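Local structure of NAD-dependent aldehyde dehydrogenase (Sinorhizobium meliloti, 3U4J) at residues 178-183 against 466-471; 234-239 against 254-259; 276-281 against 421-426; 432-437 against 443-448. The protein probably oxidises aldehydes to carboxylic acids with NAD or NADP as electron acceptor, as other members of the aldehyde dehydrogenase family do. One frame throughout, in Å; residues are numbered along the deposited sequence.

Contact 1. Residues 178-183 against 466-471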
loop_
_atom_site.group_PDB
_atom_site.type_symbol
_atom_site.label_atom_id
_atom_site.label_comp_id
_atom_site.label_asym_id
_atom_site.label_seq_id
_atom_site.Cartn_x
_atom_site.Cartn_y
_atom_site.Cartn_z
ATOM N N ALA A 178 -9.526 -22.221 -12.654
ATOM C CA ALA A 178 -9.348 -21.355 -13.837
ATOM C C ALA A 178 -9.675 -19.892 -13.461
ATOM O O ALA A 178 -8.916 -18.953 -13.802
ATOM C CB ALA A 178 -10.234 -21.825 -14.957
ATOM N N SER A 179 -10.782 -19.731 -12.726
ATOM C CA SER A 179 -11.281 -18.431 -12.329
ATOM C C SER A 179 -10.451 -17.750 -11.224
ATOM O O SER A 179 -10.533 -16.532 -11.065
ATOM C CB SER A 179 -12.753 -18.531 -11.919
ATOM O OG SER A 179 -13.563 -18.864 -13.031
ATOM N N GLU A 180 -9.663 -18.524 -10.469
ATOM C CA GLU A 180 -8.687 -17.950 -9.507
ATOM C C GLU A 180 -7.353 -17.588 -10.170
ATOM O O GLU A 180 -6.496 -16.990 -9.538
ATOM C CB GLU A 180 -8.339 -18.941 -8.387
ATOM C CG GLU A 180 -9.441 -19.387 -7.468
ATOM C CD GLU A 180 -8.939 -20.460 -6.472
ATOM O OE1 GLU A 180 -7.815 -21.019 -6.655
ATOM O OE2 GLU A 180 -9.685 -20.758 -5.514
ATOM N N ARG A 181 -7.142 -17.999 -11.414
ATOM C CA ARG A 181 -5.826 -17.800 -12.077
ATOM C C ARG A 181 -5.943 -16.903 -13.307
ATOM O O ARG A 181 -5.275 -15.882 -13.386
ATOM C CB ARG A 181 -5.211 -19.137 -12.524
ATOM C CG ARG A 181 -5.018 -20.167 -11.388
ATOM C CD ARG A 181 -3.875 -19.809 -10.419
ATOM N NE ARG A 181 -3.740 -20.914 -9.467
ATOM C CZ ARG A 181 -4.532 -21.115 -8.421
ATOM N NH1 ARG A 181 -5.479 -20.234 -8.101
ATOM N NH2 ARG A 181 -4.375 -22.206 -7.681
ATOM N N VAL A 182 -6.766 -17.306 -14.273
ATOM C CA VAL A 182 -6.882 -16.578 -15.540
ATOM C C VAL A 182 -7.172 -15.073 -15.355
ATOM O O VAL A 182 -6.476 -14.247 -15.932
ATOM C CB VAL A 182 -7.895 -17.255 -16.524
ATOM C CG1 VAL A 182 -8.174 -16.373 -17.771
ATOM C CG2 VAL A 182 -7.400 -18.664 -16.947
ATOM N N PRO A 183 -8.186 -14.709 -14.537
ATOM C CA PRO A 183 -8.508 -13.258 -14.474
ATOM C C PRO A 183 -7.375 -12.408 -13.890
ATOM O O PRO A 183 -7.171 -11.285 -14.327
ATOM C CB PRO A 183 -9.752 -13.204 -13.545
ATOM C CG PRO A 183 -10.338 -14.573 -13.559
ATOM C CD PRO A 183 -9.145 -15.515 -13.759
ATOM N N LEU A 466 -9.173 -11.915 -0.155
ATOM C CA LEU A 466 -7.986 -12.375 0.550
ATOM C C LEU A 466 -7.111 -13.319 -0.279
ATOM O O LEU A 466 -7.657 -14.114 -1.071
ATOM C CB LEU A 466 -8.387 -13.093 1.855
ATOM C CG LEU A 466 -8.489 -12.177 3.074
ATOM C CD1 LEU A 466 -9.811 -11.387 3.036
ATOM C CD2 LEU A 466 -8.389 -12.997 4.395
ATOM N N PRO A 467 -5.767 -13.269 -0.067
ATOM C CA PRO A 467 -4.783 -14.118 -0.769
ATOM C C PRO A 467 -4.836 -15.570 -0.311
ATOM O O PRO A 467 -5.211 -15.859 0.838
ATOM C CB PRO A 467 -3.434 -13.553 -0.334
ATOM C CG PRO A 467 -3.743 -12.909 1.038
ATOM C CD PRO A 467 -5.102 -12.321 0.859
ATOM N N ILE A 468 -4.462 -16.466 -1.224
ATOM C CA ILE A 468 -4.405 -17.894 -0.933
ATOM C C ILE A 468 -3.044 -18.447 -1.369
ATOM O O ILE A 468 -2.451 -18.019 -2.381
ATOM C CB ILE A 468 -5.605 -18.709 -1.575
ATOM C CG1 ILE A 468 -5.519 -18.755 -3.104
ATOM C CG2 ILE A 468 -7.006 -18.160 -1.086
ATOM C CD1 ILE A 468 -6.595 -19.632 -3.808
ATOM N N GLY A 469 -2.562 -19.439 -0.629
ATOM C CA GLY A 469 -1.371 -20.162 -1.074
ATOM C C GLY A 469 -0.827 -20.923 0.125
ATOM O O GLY A 469 -1.385 -20.806 1.204
ATOM N N GLY A 470 0.253 -21.681 -0.063
ATOM C CA GLY A 470 0.773 -22.538 1.014
ATOM C C GLY A 470 2.147 -22.194 1.563
ATOM O O GLY A 470 2.903 -21.405 0.976
ATOM N N TYR A 471 2.443 -22.769 2.720
ATOM C CA TYR A 471 3.797 -22.771 3.265
ATOM C C TYR A 471 4.371 -24.115 2.884
ATOM O O TYR A 471 3.615 -25.005 2.456
ATOM C CB TYR A 471 3.725 -22.718 4.795
ATOM C CG TYR A 471 3.437 -21.363 5.456
ATOM C CD1 TYR A 471 4.146 -20.978 6.604
ATOM C CD2 TYR A 471 2.459 -20.491 4.963
ATOM C CE1 TYR A 471 3.885 -19.758 7.248
ATOM C CE2 TYR A 471 2.192 -19.252 5.604
ATOM C CZ TYR A 471 2.921 -18.909 6.731
ATOM O OH TYR A 471 2.686 -17.719 7.357
#
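The carboxylate of Glu180 is met by a single methyl of Ile468: CD1 lies 3.4 Å from Glu180 OE1 and 3.7 Å from Glu180 OE2, so the methyl touches both oxygens while the two side chains cross at about a right angle. Ile468 reaches this place with CG1 set between its backbone N and carbonyl carbon (chi1 68°) and CD1 extended beyond it. Glu180 comes from the helix with its chain stretched past CG (chi2 176°), long enough to span backbones whose CA atoms are 9.6 Å apart.

Arg181 helps to hold the buried carboxylate. Its NH1 forms a salt bridge with Glu180 OE1 at 2.9 Å, arriving on the anti side of that oxygen and 16° out of the carboxylate plane. Arginine suits the place because NH2 is left to bind Thr247 OG1, which anchors the guanidinium in turn. A leucine here in place of Glu180 would probably leave the buried Arg181 guanidinium without its carboxylate mate and weaken the contact with Ile468 CD1.

Outward, Leu480 packs on Glu180, and Ile468 has backbone hydrogen bonds with Glu479. Helix 174-187 thereby meets the loop between strands 453-456 and 475-476, with helices 117-138 and 202-214 and strand 153-168 packed about it.

Contact 2. Residues 234-239 against 254-259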
loop_
_atom_site.group_PDB
_atom_site.type_symbol
_atom_site.label_atom_id
_atom_site.label_comp_id
_atom_site.label_asym_id
_atom_site.label_seq_id
_atom_site.Cartn_x
_atom_site.Cartn_y
_atom_site.Cartn_z
ATOM N N VAL A 234 5.673 -29.290 -22.414
ATOM C CA VAL A 234 5.800 -28.181 -23.360
ATOM C C VAL A 234 5.692 -26.832 -22.647
ATOM O O VAL A 234 6.552 -25.980 -22.831
ATOM C CB VAL A 234 4.802 -28.261 -24.525
ATOM C CG1 VAL A 234 4.793 -26.927 -25.336
ATOM C CG2 VAL A 234 5.148 -29.449 -25.424
ATOM N N LEU A 235 4.659 -26.652 -21.825
ATOM C CA LEU A 235 4.489 -25.378 -21.095
ATOM C C LEU A 235 5.686 -25.063 -20.193
ATOM O O LEU A 235 6.129 -23.913 -20.121
ATOM C CB LEU A 235 3.174 -25.348 -20.313
ATOM C CG LEU A 235 1.929 -25.297 -21.218
ATOM C CD1 LEU A 235 0.662 -25.445 -20.385
ATOM C CD2 LEU A 235 1.895 -24.013 -22.070
ATOM N N ALA A 236 6.250 -26.094 -19.556
ATOM C CA ALA A 236 7.383 -25.868 -18.667
ATOM C C ALA A 236 8.743 -25.717 -19.381
ATOM O O ALA A 236 9.682 -25.096 -18.827
ATOM C CB ALA A 236 7.420 -26.944 -17.584
ATOM N N GLU A 237 8.867 -26.250 -20.603
ATOM C CA GLU A 237 10.132 -26.036 -21.340
ATOM C C GLU A 237 10.126 -25.012 -22.485
ATOM O O GLU A 237 11.185 -24.503 -22.840
ATOM C CB GLU A 237 10.845 -27.356 -21.715
ATOM C CG GLU A 237 9.955 -28.455 -22.234
ATOM C CD GLU A 237 10.666 -29.822 -22.399
ATOM O OE1 GLU A 237 11.047 -30.459 -21.382
ATOM O OE2 GLU A 237 10.798 -30.267 -23.560
ATOM N N ASP A 238 8.962 -24.656 -23.031
ATOM C CA ASP A 238 8.953 -23.808 -24.223
ATOM C C ASP A 238 9.568 -22.422 -23.935
ATOM O O ASP A 238 9.167 -21.768 -22.985
ATOM C CB ASP A 238 7.525 -23.663 -24.778
ATOM C CG ASP A 238 7.496 -23.051 -26.167
ATOM O OD1 ASP A 238 7.082 -23.763 -27.090
ATOM O OD2 ASP A 238 7.890 -21.887 -26.364
ATOM N N PRO A 239 10.533 -21.968 -24.755
ATOM C CA PRO A 239 11.160 -20.645 -24.560
ATOM C C PRO A 239 10.209 -19.447 -24.656
ATOM O O PRO A 239 10.550 -18.369 -24.166
ATOM C CB PRO A 239 12.166 -20.552 -25.716
ATOM C CG PRO A 239 12.437 -21.959 -26.096
ATOM C CD PRO A 239 11.174 -22.724 -25.852
ATOM N N THR A 254 6.417 -30.632 -8.396
ATOM C CA THR A 254 7.854 -30.651 -8.197
ATOM C C THR A 254 8.532 -30.963 -9.544
ATOM O O THR A 254 9.474 -30.275 -9.939
ATOM C CB THR A 254 8.280 -31.694 -7.144
ATOM O OG1 THR A 254 7.905 -32.978 -7.618
ATOM C CG2 THR A 254 7.590 -31.470 -5.795
ATOM N N LYS A 255 8.021 -31.959 -10.259
ATOM C CA LYS A 255 8.575 -32.301 -11.572
ATOM C C LYS A 255 8.511 -31.126 -12.547
ATOM O O LYS A 255 9.497 -30.825 -13.215
ATOM C CB LYS A 255 7.873 -33.540 -12.156
ATOM C CG LYS A 255 8.307 -33.911 -13.595
ATOM C CD LYS A 255 7.625 -35.217 -14.074
ATOM C CE LYS A 255 8.257 -36.484 -13.435
ATOM N NZ LYS A 255 7.893 -36.718 -11.984
ATOM N N LEU A 256 7.351 -30.463 -12.637
ATOM C CA LEU A 256 7.235 -29.280 -13.506
ATOM C C LEU A 256 8.101 -28.142 -13.054
ATOM O O LEU A 256 8.646 -27.434 -13.875
ATOM C CB LEU A 256 5.786 -28.809 -13.650
ATOM C CG LEU A 256 4.907 -29.743 -14.488
ATOM C CD1 LEU A 256 3.543 -29.114 -14.537
ATOM C CD2 LEU A 256 5.443 -29.954 -15.922
ATOM N N GLY A 257 8.210 -27.979 -11.738
ATOM C CA GLY A 257 9.114 -27.008 -11.141
ATOM C C GLY A 257 10.561 -27.251 -11.567
ATOM O O GLY A 257 11.241 -26.332 -12.007
ATOM N N GLU A 258 11.033 -28.491 -11.479
ATOM C CA GLU A 258 12.439 -28.742 -11.851
ATOM C C GLU A 258 12.684 -28.414 -13.324
ATOM O O GLU A 258 13.710 -27.816 -13.674
ATOM C CB GLU A 258 12.847 -30.183 -11.583
ATOM C CG GLU A 258 12.304 -30.766 -10.282
ATOM C CD GLU A 258 12.607 -32.250 -10.153
ATOM O OE1 GLU A 258 13.709 -32.671 -10.587
ATOM O OE2 GLU A 258 11.763 -32.979 -9.589
ATOM N N ILE A 259 11.740 -28.800 -14.180
ATOM C CA ILE A 259 11.882 -28.552 -15.630
ATOM C C ILE A 259 11.928 -27.057 -15.908
ATOM O O ILE A 259 12.816 -26.559 -16.617
ATOM C CB ILE A 259 10.721 -29.195 -16.422
ATOM C CG1 ILE A 259 10.845 -30.723 -16.373
ATOM C CG2 ILE A 259 10.689 -28.648 -17.857
ATOM C CD1 ILE A 259 9.554 -31.476 -16.714
HETATM O O HOH W 1 12.591 -25.060 -18.841
#
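A water joins Ala236 and Ile259, giving one hydrogen to Ile259 O at 2.7 Å and the other to Ala236 O at 2.9 Å. Both acceptors are main-chain carbonyls near the C-terminal ends of their helices, and since neither can donate to the other, a water with two hydrogens to give is a fitting bridge.

Beside it the packing is apolar. Ala236 CB points at the other helix and touches Ile259 CG2 at 3.7 Å, with the methyl CD2 of Leu256 at 4.0 Å, one helical turn earlier. Ile259 presents that branch because CG2 lies beside its own carbonyl carbon while CG1 turns next to the backbone N (chi1 -69°). Alanine suits the meeting point: the CA atoms of Ala236 and Ile259 are 6.1 Å apart, a spacing at which a methyl already makes contact. At the exposed margin Glu237 passes obliquely by the same CG2, its OE1 at 4.0 Å.

Helices 231-237 and 250-261 flank strand 243-247 in the chain, a helix-strand-helix stretch consistent with the family's NAD(P)-binding domain; Leu235 and Leu256 both rest on Ile168. The chemistry is a small hydrophobic seam whose polar link runs through water, joining the helices by fit more than by direct bonds.

Contact 3. Residues 276-281 against 421-426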
loop_
_atom_site.group_PDB
_atom_site.type_symbol
_atom_site.label_atom_id
_atom_site.label_comp_id
_atom_site.label_asym_id
_atom_site.label_seq_id
_atom_site.Cartn_x
_atom_site.Cartn_y
_atom_site.Cartn_z
ATOM N N PRO A 276 -5.150 -29.598 9.192
ATOM C CA PRO A 276 -5.805 -29.952 10.441
ATOM C C PRO A 276 -6.928 -28.982 10.794
ATOM O O PRO A 276 -6.843 -27.796 10.482
ATOM C CB PRO A 276 -4.665 -29.829 11.456
ATOM C CG PRO A 276 -3.774 -28.740 10.893
ATOM C CD PRO A 276 -3.985 -28.708 9.394
ATOM N N GLN A 277 -7.991 -29.477 11.417
ATOM C CA GLN A 277 -8.878 -28.625 12.188
ATOM C C GLN A 277 -8.648 -28.914 13.679
ATOM O O GLN A 277 -8.702 -30.074 14.110
ATOM C CB GLN A 277 -10.339 -28.876 11.837
ATOM C CG GLN A 277 -10.661 -28.651 10.360
ATOM C CD GLN A 277 -12.087 -28.207 10.144
ATOM O OE1 GLN A 277 -12.470 -27.109 10.558
ATOM N NE2 GLN A 277 -12.880 -29.039 9.453
ATOM N N ILE A 278 -8.423 -27.859 14.454
ATOM C CA ILE A 278 -8.126 -27.995 15.883
ATOM C C ILE A 278 -9.354 -27.505 16.601
ATOM O O ILE A 278 -9.778 -26.370 16.376
ATOM C CB ILE A 278 -6.924 -27.115 16.332
ATOM C CG1 ILE A 278 -5.618 -27.483 15.599
ATOM C CG2 ILE A 278 -6.686 -27.287 17.857
ATOM C CD1 ILE A 278 -5.661 -27.281 14.084
ATOM N N VAL A 279 -9.924 -28.376 17.438
ATOM C CA VAL A 279 -11.121 -28.079 18.181
ATOM C C VAL A 279 -10.791 -28.115 19.674
ATOM O O VAL A 279 -10.477 -29.176 20.263
ATOM C CB VAL A 279 -12.266 -29.042 17.865
ATOM C CG1 VAL A 279 -13.576 -28.569 18.537
ATOM C CG2 VAL A 279 -12.458 -29.132 16.367
ATOM N N PHE A 280 -10.831 -26.922 20.260
ATOM C CA PHE A 280 -10.575 -26.759 21.679
ATOM C C PHE A 280 -11.820 -27.002 22.466
ATOM O O PHE A 280 -12.938 -26.836 21.957
ATOM C CB PHE A 280 -10.017 -25.354 21.959
ATOM C CG PHE A 280 -8.603 -25.214 21.549
ATOM C CD1 PHE A 280 -7.584 -25.643 22.382
ATOM C CD2 PHE A 280 -8.274 -24.676 20.299
ATOM C CE1 PHE A 280 -6.247 -25.518 21.996
ATOM C CE2 PHE A 280 -6.946 -24.547 19.902
ATOM C CZ PHE A 280 -5.930 -24.950 20.760
ATOM N N ALA A 281 -11.610 -27.384 23.726
ATOM C CA ALA A 281 -12.688 -27.694 24.652
ATOM C C ALA A 281 -13.719 -26.576 24.769
ATOM O O ALA A 281 -14.896 -26.839 25.025
ATOM C CB ALA A 281 -12.108 -28.054 26.035
ATOM N N ALA A 421 2.153 -28.262 17.843
ATOM C CA ALA A 421 3.184 -29.189 17.385
ATOM C C ALA A 421 2.588 -30.285 16.475
ATOM O O ALA A 421 3.169 -30.638 15.446
ATOM C CB ALA A 421 3.955 -29.805 18.590
ATOM N N LEU A 422 1.428 -30.819 16.836
ATOM C CA LEU A 422 0.768 -31.825 15.973
ATOM C C LEU A 422 0.377 -31.240 14.612
ATOM O O LEU A 422 0.632 -31.855 13.547
ATOM C CB LEU A 422 -0.464 -32.423 16.664
ATOM C CG LEU A 422 -0.153 -33.392 17.815
ATOM C CD1 LEU A 422 -1.434 -33.765 18.575
ATOM C CD2 LEU A 422 0.543 -34.665 17.324
ATOM N N ALA A 423 -0.231 -30.055 14.641
ATOM C CA ALA A 423 -0.653 -29.380 13.420
ATOM C C ALA A 423 0.522 -29.178 12.473
ATOM O O ALA A 423 0.391 -29.426 11.271
ATOM C CB ALA A 423 -1.354 -28.012 13.739
ATOM N N ASN A 424 1.668 -28.770 13.024
ATOM C CA ASN A 424 2.893 -28.485 12.248
ATOM C C ASN A 424 3.787 -29.679 11.860
ATOM O O ASN A 424 4.744 -29.515 11.103
ATOM C CB ASN A 424 3.745 -27.457 12.998
ATOM C CG ASN A 424 3.177 -26.049 12.900
ATOM O OD1 ASN A 424 2.383 -25.735 11.997
ATOM N ND2 ASN A 424 3.575 -25.189 13.822
ATOM N N ALA A 425 3.470 -30.864 12.387
ATOM C CA ALA A 425 4.258 -32.078 12.175
ATOM C C ALA A 425 3.895 -32.657 10.818
ATOM O O ALA A 425 3.497 -33.811 10.712
ATOM C CB ALA A 425 3.963 -33.112 13.268
ATOM N N THR A 426 4.039 -31.846 9.776
ATOM C CA THR A 426 3.678 -32.256 8.436
ATOM C C THR A 426 4.682 -31.607 7.499
ATOM O O THR A 426 5.256 -30.558 7.824
ATOM C CB THR A 426 2.234 -31.808 8.112
ATOM O OG1 THR A 426 1.946 -32.046 6.731
ATOM C CG2 THR A 426 2.033 -30.301 8.443
#
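Pro276 and Ala423 make the tight part of this contact, the ring carbon CG of Pro276 resting on Ala423 CB at 3.8 Å and reaching Ala423 CA at 4.1 Å. The pyrrolidine, puckered C-gamma endo, offers a carbon corner to the helix, and the alanine answers with a lone methyl. Alanine suits the helix side because the two CA atoms are just 6.0 Å apart, and proline brings a compact, rigid ring to the strand side.

Two residues along the strand the fit is looser. Ile278 also points toward the helix, yet its CD1 stays 4.4 Å from Ala423 CB. Ala423 is thus the one helix residue that both strand side chains touch. Partly exposed Asn424 marks the outer side, its amide bound to Arg450 N and Arg448 O.

The main chain is tied in as well, for Arg309 binds the carbonyls of Leu422 and Ala423 from strand 307-313. Strand 275-279 runs between strands 307-313 and 431-435, with helix 416-424 packed on the sheet through Ala423 and helix 285-297 touching Gln277 and Val279.

Contact 4. Residues 432-437 against 443-448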
loop_
_atom_site.group_PDB
_atom_site.type_symbol
_atom_site.label_atom_id
_atom_site.label_comp_id
_atom_site.label_asym_id
_atom_site.label_seq_id
_atom_site.Cartn_x
_atom_site.Cartn_y
_atom_site.Cartn_z
ATOM N N ALA A 432 -5.500 -24.657 7.577
ATOM C CA ALA A 432 -5.730 -25.075 8.966
ATOM C C ALA A 432 -6.900 -24.282 9.502
ATOM O O ALA A 432 -7.103 -23.139 9.102
ATOM C CB ALA A 432 -4.479 -24.807 9.824
ATOM N N SER A 433 -7.681 -24.898 10.386
ATOM C CA SER A 433 -8.727 -24.203 11.105
ATOM C C SER A 433 -8.534 -24.384 12.600
ATOM O O SER A 433 -8.154 -25.464 13.038
ATOM C CB SER A 433 -10.091 -24.802 10.791
ATOM O OG SER A 433 -10.494 -24.495 9.480
ATOM N N VAL A 434 -8.860 -23.341 13.364
ATOM C CA VAL A 434 -8.912 -23.393 14.831
ATOM C C VAL A 434 -10.336 -23.053 15.271
ATOM O O VAL A 434 -10.914 -22.035 14.828
ATOM C CB VAL A 434 -7.881 -22.441 15.491
ATOM C CG1 VAL A 434 -8.050 -22.434 17.017
ATOM C CG2 VAL A 434 -6.476 -22.877 15.132
ATOM N N TRP A 435 -10.919 -23.937 16.085
ATOM C CA TRP A 435 -12.229 -23.697 16.701
ATOM C C TRP A 435 -12.089 -23.461 18.210
ATOM O O TRP A 435 -11.646 -24.348 18.936
ATOM C CB TRP A 435 -13.176 -24.871 16.427
ATOM C CG TRP A 435 -13.464 -25.121 14.935
ATOM C CD1 TRP A 435 -12.656 -25.745 14.047
ATOM C CD2 TRP A 435 -14.644 -24.730 14.206
ATOM N NE1 TRP A 435 -13.260 -25.786 12.793
ATOM C CE2 TRP A 435 -14.482 -25.175 12.872
ATOM C CE3 TRP A 435 -15.833 -24.072 14.560
ATOM C CZ2 TRP A 435 -15.454 -24.962 11.879
ATOM C CZ3 TRP A 435 -16.803 -23.879 13.583
ATOM C CH2 TRP A 435 -16.599 -24.313 12.251
ATOM N N SER A 436 -12.440 -22.254 18.668
ATOM C CA SER A 436 -12.298 -21.857 20.077
ATOM C C SER A 436 -13.061 -20.558 20.284
ATOM O O SER A 436 -13.187 -19.761 19.348
ATOM C CB SER A 436 -10.827 -21.684 20.460
ATOM O OG SER A 436 -10.711 -21.157 21.780
ATOM N N THR A 437 -13.591 -20.336 21.492
ATOM C CA THR A 437 -14.276 -19.068 21.796
ATOM C C THR A 437 -13.323 -18.146 22.565
ATOM O O THR A 437 -13.703 -17.047 22.980
ATOM C CB THR A 437 -15.509 -19.313 22.702
ATOM O OG1 THR A 437 -15.132 -20.255 23.729
ATOM C CG2 THR A 437 -16.681 -19.845 21.889
ATOM N N LEU A 443 -6.337 -16.865 18.391
ATOM C CA LEU A 443 -5.341 -16.070 17.657
ATOM C C LEU A 443 -3.893 -16.549 17.816
ATOM O O LEU A 443 -3.138 -16.549 16.824
ATOM C CB LEU A 443 -5.478 -14.561 17.961
ATOM C CG LEU A 443 -6.760 -13.961 17.345
ATOM C CD1 LEU A 443 -6.999 -12.560 17.864
ATOM C CD2 LEU A 443 -6.686 -13.947 15.799
ATOM N N GLN A 444 -3.482 -16.940 19.034
ATOM C CA GLN A 444 -2.115 -17.454 19.199
ATOM C C GLN A 444 -1.916 -18.795 18.495
ATOM O O GLN A 444 -0.857 -19.039 17.923
ATOM C CB GLN A 444 -1.662 -17.529 20.657
ATOM C CG GLN A 444 -1.556 -16.171 21.348
ATOM C CD GLN A 444 -0.314 -15.336 20.978
ATOM O OE1 GLN A 444 0.301 -14.721 21.865
ATOM N NE2 GLN A 444 0.042 -15.284 19.678
ATOM N N THR A 445 -2.942 -19.640 18.483
ATOM C CA THR A 445 -2.818 -20.913 17.784
ATOM C C THR A 445 -2.695 -20.662 16.277
ATOM O O THR A 445 -1.827 -21.224 15.645
ATOM C CB THR A 445 -3.950 -21.907 18.147
ATOM O OG1 THR A 445 -3.975 -22.097 19.579
ATOM C CG2 THR A 445 -3.701 -23.255 17.518
ATOM N N ILE A 446 -3.542 -19.792 15.722
ATOM C CA ILE A 446 -3.503 -19.519 14.289
ATOM C C ILE A 446 -2.194 -18.824 13.837
ATOM O O ILE A 446 -1.664 -19.127 12.766
ATOM C CB ILE A 446 -4.838 -18.854 13.810
ATOM C CG1 ILE A 446 -5.296 -19.443 12.469
ATOM C CG2 ILE A 446 -4.740 -17.350 13.711
ATOM C CD1 ILE A 446 -5.623 -20.931 12.525
ATOM N N ARG A 447 -1.642 -17.942 14.674
ATOM C CA ARG A 447 -0.341 -17.323 14.413
ATOM C C ARG A 447 0.820 -18.309 14.443
ATOM O O ARG A 447 1.854 -18.063 13.800
ATOM C CB ARG A 447 -0.041 -16.209 15.409
ATOM C CG ARG A 447 -0.919 -15.001 15.218
ATOM C CD ARG A 447 -0.748 -14.018 16.372
ATOM N NE ARG A 447 0.296 -13.025 16.109
ATOM C CZ ARG A 447 0.978 -12.382 17.062
ATOM N NH1 ARG A 447 0.779 -12.649 18.344
ATOM N NH2 ARG A 447 1.893 -11.482 16.731
ATOM N N ARG A 448 0.666 -19.400 15.187
ATOM C CA ARG A 448 1.751 -20.381 15.321
ATOM C C ARG A 448 1.684 -21.548 14.331
ATOM O O ARG A 448 2.646 -22.285 14.201
ATOM C CB ARG A 448 1.819 -20.906 16.762
ATOM C CG ARG A 448 2.410 -19.857 17.702
ATOM C CD ARG A 448 2.046 -20.051 19.160
ATOM N NE ARG A 448 2.424 -18.842 19.915
ATOM C CZ ARG A 448 2.399 -18.760 21.251
ATOM N NH1 ARG A 448 1.992 -19.804 21.989
ATOM N NH2 ARG A 448 2.775 -17.644 21.850
#
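Val434 sends one methyl, CG2, against two residues of the helix. Its partners are Ile446 CD1, at a tight 3.4 Å, and Thr445 CG2 at 3.7 Å.

Ile446 is the less relaxed of the pair. Its chi1 of -138° falls away from the staggered positions, and chi2 of 63° folds the chain so that CD1 swings toward the strand although the CB itself does not point there. The side chains of Val434 and Ile446 run past each other in opposite directions, and CD1 also comes within 4.3 Å of Ala432 O. Ile446 also packs on Cys454 and Ile456 of strand 453-456.

Thr445 divides its two branches. OG1 sits beside the backbone N, which leaves CG2 anti to it and against the valine, while OG1 bonds back to Thr441 O in the preceding turn, so the hydroxyl is satisfied within its own helix.

Strand 432-435 and helix 443-448 run nearly antiparallel (167°), their axes 8.7 Å apart at closest, as expected in a beta-alpha-beta crossover. Arg448 forms a salt bridge with Asp151 of the third subunit and Arg447 a hydrogen bond with Asn147 of that subunit, while Ile446 O accepts from Lys492 of the second subunit. Between strand and helix, branched aliphatic groups, with threonine acting through its methyl, make the interface one of shape and exclusion of water.

In the fold
Contacts 3 and 4 form one neighbourhood, their centres 9 Å apart, built on adjacent parallel strands 275-279 and 431-435 of one mixed sheet, consistent with the family's catalytic domain. Ile278 O lies 2.7 Å from Trp435 N, probably a hydrogen bond, and helix 416-424 leads into strand 431-435. Contact 2 belongs with the other mixed sheet, about 35 Å from contact 3 between centres. Contact 1 lies nearest the middle of the chain, its centre 20 to 24 Å from theirs, and its segments enclose all three along the sequence, where contacts 2, 3 and 4 follow in series. It thus unites distant parts of the chain, while contacts 1, 2 and 4 also touch the second subunit of the tetramer.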